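Local coordinates for 14 kDa fatty acid-binding protein (PDB 1VYF) that binds long-chain fatty acids such as oleic and arachidonic acid inside a beta-barrel and may take part in their intracellular transport, at residues Ser15-Phe18 with Asp19-Met22; Leu54-Thr58 with Phe59-Ser63. All coordinates share one frame; numbering follows the deposited sequence. Where two conformers were deposited one is given.

From the N terminus, interaction 1 comes first: at residues 15-22 the chain leaves strand 8-16 and turns into helix 18-24, the start of the helix-turn-helix of the fatty-acid binding protein fold. The chain then passes through helix 29-35 and strand 41-47 before interaction 2 closes the hairpin of strands 50-56 and 62-66 at residues 54-63. The two contacts lie in series, neither nested nor crossed, with centres 19 Å apart and nearest atoms about 10 Å apart. Strand 41-47 lies between strands 8-16 and 50-56 in the same antiparallel sheet. Each contact also supplies a phenylalanine, F18 or F59, that approaches the bound oleic acid.

Interaction 1 (Ser15-Phe18 with Asp19-Met22); sequences SHNF and DAVM
F18 and V21 meet one helical turn apart, where the chain passes from strand 8-16 into helix 18-24. The carbonyl oxygen of F18 takes two backbone N-H groups at once. V21 N lies 3.0 Å from F18 O and approaches from above the carbonyl plane, 63° out of it, whereas M22 N sits 3.2 Å from the same F18 O, close to the line of the carbonyl bond. The first bond spans three residues and the second four, the pattern of the first turn of helix 18-24.

The F18 side chain has the larger share of the contact. CG stands opposite the backbone N (chi1 -167°), which carries the ring off the helix backbone and over to the barrel interior. V21 CG2 touches its CD1-CE1 flank obliquely, with CE1 to CG2 at 4.0 Å. The M22 side chain was modelled in two conformers, so its packing on this ring is doubtful.

N17 makes the bend: both of its backbone torsions are positive, a left-handed helical conformation between strand and helix. Its amide lies beside A20, with OD1 3.6 Å from A20 CB, and ND2 donates to the carbonyl oxygen of T126. A salt bridge to R32 of helix 29-35 and a hydrogen bond to N36 just after it tie D19 to the second helix and its end.

The F18 ring comes within about 4 Å of the bound oleic acid and makes a cation-pi contact with R129, one of the residues that bind it. The residue whose carbonyl carries two helix bonds thus also offers its ring to the oleic acid, beside a positive charge that binds it.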
ATOM      1  N   SER A  15      -6.500  11.606   1.590  1.00 26.91           N
ATOM      2  CA  SER A  15      -5.512  11.152   2.540  1.00 27.22           C
ATOM      3  C   SER A  15      -5.716  11.877   3.881  1.00 27.08           C
ATOM      4  O   SER A  15      -5.817  13.100   3.909  1.00 27.64           O
ATOM      5  CB  SER A  15      -4.134  11.456   2.000  1.00 27.40           C
ATOM      6  OG  SER A  15      -3.167  10.846   2.799  1.00 27.38           O
ATOM      7  N   HIS A  16      -5.745  11.133   4.967  1.00 25.90           N
ATOM      8  CA  HIS A  16      -5.929  11.663   6.317  1.00 26.50           C
ATOM      9  C   HIS A  16      -4.836  11.203   7.266  1.00 26.76           C
ATOM     10  O   HIS A  16      -4.599  10.006   7.440  1.00 26.07           O
ATOM     11  CB  HIS A  16      -7.296  11.186   6.865  0.50 26.48           C
ATOM     12  CG  HIS A  16      -7.547  11.536   8.307  0.50 27.33           C
ATOM     13  ND1 HIS A  16      -8.123  12.729   8.697  0.50 28.81           N
ATOM     14  CD2 HIS A  16      -7.317  10.842   9.448  0.50 28.23           C
ATOM     15  CE1 HIS A  16      -8.237  12.752  10.013  0.50 28.18           C
ATOM     16  NE2 HIS A  16      -7.734  11.631  10.495  0.50 26.74           N
ATOM     17  N   ASN A  17      -4.152  12.164   7.869  1.00 26.71           N
ATOM     18  CA  ASN A  17      -3.097  11.887   8.860  1.00 26.49           C
ATOM     19  C   ASN A  17      -1.822  11.191   8.356  1.00 26.26           C
ATOM     20  O   ASN A  17      -1.107  10.574   9.154  1.00 26.34           O
ATOM     21  CB  ASN A  17      -3.667  11.148  10.087  1.00 27.34           C
ATOM     22  CG  ASN A  17      -2.876  11.439  11.376  1.00 28.36           C
ATOM     23  OD1 ASN A  17      -2.450  12.567  11.586  1.00 30.01           O
ATOM     24  ND2 ASN A  17      -2.673  10.430  12.213  1.00 27.18           N
ATOM     25  N   PHE A  18      -1.535  11.305   7.068  1.00 25.93           N
ATOM     26  CA  PHE A  18      -0.411  10.576   6.477  1.00 27.45           C
ATOM     27  C   PHE A  18       0.946  11.158   6.876  1.00 28.85           C
ATOM     28  O   PHE A  18       1.905  10.397   7.032  1.00 28.14           O
ATOM     29  CB  PHE A  18      -0.549  10.533   4.955  1.00 27.22           C
ATOM     30  CG  PHE A  18       0.377   9.536   4.243  1.00 27.51           C
ATOM     31  CD1 PHE A  18       0.507   8.220   4.667  1.00 31.38           C
ATOM     32  CD2 PHE A  18       1.086   9.933   3.142  1.00 30.00           C
ATOM     33  CE1 PHE A  18       1.343   7.317   3.987  1.00 29.53           C
ATOM     34  CE2 PHE A  18       1.925   9.033   2.460  1.00 32.32           C
ATOM     35  CZ  PHE A  18       2.032   7.714   2.902  1.00 31.07           C
ATOM     36  N   ASP A  19       1.044  12.470   7.071  1.00 28.92           N
ATOM     37  CA  ASP A  19       2.329  13.017   7.505  1.00 31.34           C
ATOM     38  C   ASP A  19       2.788  12.479   8.863  1.00 31.50           C
ATOM     39  O   ASP A  19       3.985  12.276   9.073  1.00 31.83           O
ATOM     40  CB  ASP A  19       2.355  14.527   7.495  1.00 31.33           C
ATOM     41  CG  ASP A  19       3.777  15.069   7.625  1.00 34.73           C
ATOM     42  OD1 ASP A  19       4.527  14.952   6.636  1.00 34.09           O
ATOM     43  OD2 ASP A  19       4.224  15.598   8.685  1.00 37.05           O
ATOM     44  N   ALA A  20       1.856  12.237   9.775  1.00 31.40           N
ATOM     45  CA  ALA A  20       2.190  11.642  11.074  1.00 31.43           C
ATOM     46  C   ALA A  20       2.873  10.270  10.902  1.00 32.63           C
ATOM     47  O   ALA A  20       3.737   9.883  11.714  1.00 33.20           O
ATOM     48  CB  ALA A  20       0.939  11.490  11.922  1.00 31.63           C
ATOM     49  N   VAL A  21       2.501   9.520   9.872  1.00 32.52           N
ATOM     50  CA  VAL A  21       3.094   8.178   9.741  1.00 32.95           C
ATOM     51  C   VAL A  21       4.421   8.225   9.047  1.00 32.51           C
ATOM     52  O   VAL A  21       5.330   7.507   9.446  1.00 33.48           O
ATOM     53  CB  VAL A  21       2.203   7.028   9.135  1.00 33.49           C
ATOM     54  CG1 VAL A  21       0.734   7.181   9.387  1.00 33.35           C
ATOM     55  CG2 VAL A  21       2.574   6.680   7.687  1.00 34.77           C
ATOM     56  N   MET A  22       4.603   9.077   8.055  1.00 32.86           N
ATOM     57  CA  MET A  22       5.945   9.076   7.461  1.00 33.57           C
ATOM     58  C   MET A  22       6.964   9.757   8.306  1.00 33.93           C
ATOM     59  O   MET A  22       8.123   9.491   8.152  1.00 33.39           O
ATOM     60  CB  MET A  22       6.043   9.465   5.998  0.50 33.33           C
ATOM     61  CG  MET A  22       4.924  10.089   5.466  0.50 31.35           C
ATOM     62  SD  MET A  22       5.185  11.690   5.897  0.50 29.45           S
ATOM     63  CE  MET A  22       4.466  12.376   4.190  0.50 26.09           C
TER

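Interaction 2 (Leu54-Thr58 with Phe59-Ser63); sequences LTEST and FKNLS
T55 and L62 are joined by two straight backbone hydrogen bonds, T55 N to L62 O at 2.7 Å and L62 N to T55 O at 2.8 Å, which identify an antiparallel hydrogen-bonded pair. A water bridges T55 OG1 (2.8 Å) and L62 O, donating to the latter.

Closer to the turn, side chains take over much of the pairing. S57 places OG between its own backbone N and carbonyl carbon (chi1 73°), which brings it across the loop to donate to K60 O at 3.0 Å; F59 N gives the same OG a weak bond of 3.2 Å. These contacts belong to the beta hairpin of strands 50-56 and 62-66, whose connection lies in the portal region of the fatty-acid binding protein barrel. N61 swings its amide back toward S57 (chi1 -56°), so that OD1 accepts from S57 N at 3.1 Å, the donor tilted 23° from the amide carbonyl plane. That oxygen also lies 3.3 Å from E56 CB. F59 CB stays near S57 OG while its ring leads away from 54-58 and touches the bound oleic acid, and K60 NZ reaches the carbonyl oxygen of S77.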
ATOM      1  N   LEU A  54       0.890  -2.676  -8.967  1.00 31.15           N
ATOM      2  CA  LEU A  54       1.715  -1.658  -9.609  1.00 30.90           C
ATOM      3  C   LEU A  54       1.294  -0.298  -9.105  1.00 31.33           C
ATOM      4  O   LEU A  54       0.115   0.028  -9.170  1.00 32.07           O
ATOM      5  CB  LEU A  54       1.504  -1.697 -11.126  1.00 31.41           C
ATOM      6  CG  LEU A  54       2.038  -0.582 -12.022  1.00 31.21           C
ATOM      7  CD1 LEU A  54       3.566  -0.573 -12.028  1.00 34.10           C
ATOM      8  CD2 LEU A  54       1.512  -0.774 -13.403  1.00 32.34           C
ATOM      9  N   THR A  55       2.247   0.494  -8.626  1.00 31.26           N
ATOM     10  CA  THR A  55       2.012   1.887  -8.227  1.00 30.86           C
ATOM     11  C   THR A  55       2.688   2.848  -9.210  1.00 31.04           C
ATOM     12  O   THR A  55       3.874   2.731  -9.471  1.00 32.43           O
ATOM     13  CB  THR A  55       2.560   2.069  -6.802  1.00 31.35           C
ATOM     14  OG1 THR A  55       1.899   1.145  -5.911  1.00 31.20           O
ATOM     15  CG2 THR A  55       2.191   3.439  -6.219  1.00 32.75           C
ATOM     16  N   GLU A  56       1.936   3.789  -9.760  1.00 31.06           N
ATOM     17  CA  GLU A  56       2.457   4.744 -10.714  1.00 32.45           C
ATOM     18  C   GLU A  56       2.223   6.156 -10.191  1.00 32.41           C
ATOM     19  O   GLU A  56       1.152   6.482  -9.692  1.00 32.87           O
ATOM     20  CB  GLU A  56       1.801   4.552 -12.086  1.00 32.98           C
ATOM     21  CG  GLU A  56       2.088   3.186 -12.694  1.00 33.77           C
ATOM     22  CD  GLU A  56       1.285   2.934 -13.944  1.00 37.92           C
ATOM     23  OE1 GLU A  56       0.027   2.993 -13.912  1.00 38.08           O
ATOM     24  OE2 GLU A  56       1.913   2.702 -14.980  1.00 39.69           O
ATOM     25  N   SER A  57       3.256   6.979 -10.272  1.00 33.27           N
ATOM     26  CA  SER A  57       3.167   8.386  -9.871  1.00 33.91           C
ATOM     27  C   SER A  57       4.266   9.163 -10.575  1.00 35.23           C
ATOM     28  O   SER A  57       5.152   8.584 -11.188  1.00 34.63           O
ATOM     29  CB  SER A  57       3.300   8.545  -8.365  1.00 33.98           C
ATOM     30  OG  SER A  57       4.623   8.337  -7.902  1.00 33.78           O
ATOM     31  N   THR A  58       4.200  10.478 -10.480  1.00 37.32           N
ATOM     32  CA  THR A  58       5.277  11.347 -10.991  1.00 38.56           C
ATOM     33  C   THR A  58       6.586  11.112 -10.265  1.00 39.23           C
ATOM     34  O   THR A  58       7.646  11.407 -10.792  1.00 41.17           O
ATOM     35  CB  THR A  58       4.890  12.829 -10.848  1.00 38.76           C
ATOM     36  OG1 THR A  58       4.529  13.118  -9.484  1.00 38.61           O
ATOM     37  CG2 THR A  58       3.667  13.147 -11.651  1.00 37.93           C
ATOM     38  N   PHE A  59       6.515  10.600  -9.047  1.00 40.16           N
ATOM     39  CA  PHE A  59       7.687  10.390  -8.213  1.00 40.16           C
ATOM     40  C   PHE A  59       8.429   9.140  -8.632  1.00 40.34           C
ATOM     41  O   PHE A  59       9.601   9.197  -8.967  1.00 39.40           O
ATOM     42  CB  PHE A  59       7.276  10.269  -6.746  1.00 40.38           C
ATOM     43  CG  PHE A  59       8.416   9.959  -5.814  1.00 40.91           C
ATOM     44  CD1 PHE A  59       8.336   8.896  -4.937  1.00 40.87           C
ATOM     45  CD2 PHE A  59       9.571  10.730  -5.823  1.00 43.52           C
ATOM     46  CE1 PHE A  59       9.380   8.594  -4.072  1.00 41.55           C
ATOM     47  CE2 PHE A  59      10.618  10.439  -4.951  1.00 42.17           C
ATOM     48  CZ  PHE A  59      10.517   9.362  -4.078  1.00 42.14           C
ATOM     49  N   LYS A  60       7.716   8.019  -8.630  1.00 40.43           N
ATOM     50  CA  LYS A  60       8.284   6.692  -8.866  1.00 39.91           C
ATOM     51  C   LYS A  60       7.189   5.777  -9.414  1.00 39.08           C
ATOM     52  O   LYS A  60       6.021   5.907  -9.016  1.00 38.21           O
ATOM     53  CB  LYS A  60       8.760   6.142  -7.533  1.00 40.55           C
ATOM     54  CG  LYS A  60       9.582   4.874  -7.602  1.00 43.98           C
ATOM     55  CD  LYS A  60      10.397   4.729  -6.303  1.00 47.50           C
ATOM     56  CE  LYS A  60      11.663   5.605  -6.326  1.00 49.42           C
ATOM     57  NZ  LYS A  60      12.036   6.230  -4.997  1.00 51.34           N
ATOM     58  N   ASN A  61       7.566   4.862 -10.307  1.00 37.35           N
ATOM     59  CA  ASN A  61       6.703   3.754 -10.731  1.00 37.11           C
ATOM     60  C   ASN A  61       7.318   2.473 -10.203  1.00 36.14           C
ATOM     61  O   ASN A  61       8.474   2.210 -10.425  1.00 36.71           O
ATOM     62  CB  ASN A  61       6.537   3.675 -12.249  1.00 36.17           C
ATOM     63  CG  ASN A  61       6.016   4.944 -12.840  1.00 38.51           C
ATOM     64  OD1 ASN A  61       4.992   5.475 -12.396  1.00 33.45           O
ATOM     65  ND2 ASN A  61       6.705   5.452 -13.869  1.00 40.13           N
ATOM     66  N   LEU A  62       6.515   1.683  -9.511  1.00 35.77           N
ATOM     67  CA  LEU A  62       6.968   0.638  -8.623  1.00 36.37           C
ATOM     68  C   LEU A  62       6.010  -0.559  -8.686  1.00 35.81           C
ATOM     69  O   LEU A  62       4.820  -0.374  -8.727  1.00 35.62           O
ATOM     70  CB  LEU A  62       6.934   1.213  -7.216  1.00 37.98           C
ATOM     71  CG  LEU A  62       7.929   0.696  -6.213  1.00 41.38           C
ATOM     72  CD1 LEU A  62       9.327   1.117  -6.644  1.00 45.81           C
ATOM     73  CD2 LEU A  62       7.598   1.277  -4.853  1.00 43.14           C
ATOM     74  N   SER A  63       6.525  -1.777  -8.678  1.00 35.15           N
ATOM     75  CA  SER A  63       5.697  -2.979  -8.719  1.00 34.91           C
ATOM     76  C   SER A  63       6.150  -4.001  -7.666  1.00 34.27           C
ATOM     77  O   SER A  63       7.337  -4.111  -7.398  1.00 33.18           O
ATOM     78  CB  SER A  63       5.815  -3.612 -10.112  1.00 35.23           C
ATOM     79  OG  SER A  63       5.230  -4.882 -10.095  1.00 37.82           O
TER
HETATM   80  O   HOH W   1       3.403  -1.160  -5.934  1.00 34.72           O